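Local coordinates for protein aeromonas extracellular serine protease (Aeromonas sobria, PDB 3WQB) that cleaves peptide bonds after paired basic residues, one of them lysine, as a secreted calcium-dependent serine endopeptidase and probable virulence factor, at residues D112-T117 / T295-G300. The protein carries 1 engineered substitution. Sequence-based numbering, arbitrary orientation.
With CA (calcium ion), chain E.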
loop_
_atom_site.group_PDB
_atom_site.type_symbol
_atom_site.label_atom_id
_atom_site.label_comp_id
_atom_site.label_asym_id
_atom_site.label_seq_id
_atom_site.Cartn_x
_atom_site.Cartn_y
_atom_site.Cartn_z
ATOM N N ASP A 112 -22.353 6.013 2.265
ATOM C CA ASP A 112 -21.011 6.484 1.898
ATOM C C ASP A 112 -19.973 5.398 1.693
ATOM O O ASP A 112 -18.841 5.684 1.304
ATOM C CB ASP A 112 -20.480 7.554 2.842
ATOM C CG ASP A 112 -20.381 8.902 2.159
ATOM O OD1 ASP A 112 -19.721 9.000 1.094
ATOM O OD2 ASP A 112 -20.989 9.854 2.664
ATOM N N THR A 113 -20.381 4.152 1.895
ATOM C CA THR A 113 -19.472 3.004 1.850
ATOM C C THR A 113 -19.419 2.463 0.405
ATOM O O THR A 113 -19.780 1.317 0.122
ATOM C CB THR A 113 -19.891 1.976 2.949
ATOM O OG1 THR A 113 -19.815 2.624 4.222
ATOM C CG2 THR A 113 -18.980 0.791 3.015
ATOM N N ALA A 114 -18.953 3.327 -0.497
ATOM C CA ALA A 114 -18.962 3.097 -1.950
ATOM C C ALA A 114 -17.587 2.734 -2.492
ATOM O O ALA A 114 -17.407 2.551 -3.695
ATOM C CB ALA A 114 -19.478 4.350 -2.674
ATOM N N HIS A 115 -16.615 2.647 -1.599
ATOM C CA HIS A 115 -15.223 2.563 -1.981
ATOM C C HIS A 115 -14.918 1.248 -2.713
ATOM O O HIS A 115 -14.325 1.249 -3.803
ATOM C CB HIS A 115 -14.408 2.731 -0.697
ATOM C CG HIS A 115 -12.943 2.914 -0.898
ATOM N ND1 HIS A 115 -12.046 1.870 -0.835
ATOM C CD2 HIS A 115 -12.208 4.036 -1.076
ATOM C CE1 HIS A 115 -10.821 2.335 -0.996
ATOM N NE2 HIS A 115 -10.890 3.650 -1.124
ATOM N N GLY A 116 -15.344 0.135 -2.134
ATOM C CA GLY A 116 -15.066 -1.188 -2.690
ATOM C C GLY A 116 -15.766 -1.416 -4.021
ATOM O O GLY A 116 -15.231 -2.080 -4.912
ATOM N N THR A 117 -16.982 -0.891 -4.144
ATOM C CA THR A 117 -17.751 -0.999 -5.373
ATOM C C THR A 117 -17.098 -0.170 -6.480
ATOM O O THR A 117 -17.004 -0.608 -7.631
ATOM C CB THR A 117 -19.213 -0.605 -5.109
ATOM O OG1 THR A 117 -19.752 -1.506 -4.132
ATOM C CG2 THR A 117 -20.061 -0.663 -6.375
ATOM N N THR A 295 -16.493 5.304 -12.662
ATOM C CA THR A 295 -16.608 3.903 -12.286
ATOM C C THR A 295 -18.007 3.577 -11.752
ATOM O O THR A 295 -18.892 4.436 -11.733
ATOM C CB THR A 295 -15.525 3.544 -11.230
ATOM O OG1 THR A 295 -15.508 2.129 -11.011
ATOM C CG2 THR A 295 -15.756 4.280 -9.913
ATOM N N THR A 296 -18.190 2.337 -11.322
ATOM C CA THR A 296 -19.431 1.887 -10.731
ATOM C C THR A 296 -19.599 2.409 -9.306
ATOM O O THR A 296 -18.704 2.281 -8.466
ATOM C CB THR A 296 -19.487 0.353 -10.717
ATOM O OG1 THR A 296 -18.271 -0.160 -10.156
ATOM C CG2 THR A 296 -19.625 -0.199 -12.130
ATOM N N ASP A 297 -20.770 2.977 -9.039
ATOM C CA ASP A 297 -21.143 3.470 -7.723
ATOM C C ASP A 297 -22.072 2.473 -7.051
ATOM O O ASP A 297 -22.550 1.538 -7.694
ATOM C CB ASP A 297 -21.879 4.800 -7.897
ATOM C CG ASP A 297 -21.976 5.587 -6.610
ATOM O OD1 ASP A 297 -20.980 5.602 -5.854
ATOM O OD2 ASP A 297 -23.048 6.180 -6.353
ATOM N N LEU A 298 -22.334 2.660 -5.757
ATOM C CA LEU A 298 -23.464 1.957 -5.158
ATOM C C LEU A 298 -24.729 2.300 -5.949
ATOM O O LEU A 298 -24.943 3.466 -6.288
ATOM C CB LEU A 298 -23.648 2.329 -3.692
ATOM C CG LEU A 298 -22.485 2.027 -2.749
ATOM C CD1 LEU A 298 -22.860 2.371 -1.315
ATOM C CD2 LEU A 298 -22.068 0.577 -2.851
ATOM N N PRO A 299 -25.552 1.287 -6.279
ATOM C CA PRO A 299 -26.697 1.574 -7.154
ATOM C C PRO A 299 -27.754 2.476 -6.511
ATOM O O PRO A 299 -27.967 2.423 -5.298
ATOM C CB PRO A 299 -27.278 0.188 -7.456
ATOM C CG PRO A 299 -26.713 -0.733 -6.426
ATOM C CD PRO A 299 -25.426 -0.149 -5.964
ATOM N N GLY A 300 -28.391 3.304 -7.330
ATOM C CA GLY A 300 -29.480 4.150 -6.863
ATOM C C GLY A 300 -29.012 5.531 -6.460
ATOM O O GLY A 300 -27.839 5.743 -6.150
HETATM CA CA CA E . -25.447 5.827 -6.385
#
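T296, at the end of strand 293-296, makes the one hydrogen bond of this contact: its OG1 donates to T117 O at 2.9 Å. The hydroxyl lies above the carbonyl plane, 41° out of it, with a C=O...OG1 angle of 137°; chi1 of 50° sets OG1 between the backbone N and the carbonyl carbon of T296. D297 turns its carbonyl O to the methyl of T117, at 3.6 Å from CG2. Its carboxylate divides its roles: OD2 binds the calcium ion at 2.4 Å, while OD1 passes A114 CB at 3.7 Å; the carboxylate also has a polar partner in Y305. L298 makes the apolar side-chain contact. CG sits over A114, 3.8 Å from CB; both methyls border T113 O, and CD2 also reaches T117 OG1 at 3.4 Å, where the leucine and threonine side chains cross at about a right angle. The strongest polar partner of that T117 hydroxyl is A82; its contact with CD2 is van der Waals packing. L298 N is buried here without a polar partner, whereas L298 O binds calcium, as does G300 O at 2.4 Å; M303, N306 and C326 complete the site. The contact thus packs the calcium-binding loop 297-300 against T113-A114 and the first turn of helix 115-124, which in the subtilisin fold carries the histidine of the charge relay system, here H115 by prediction.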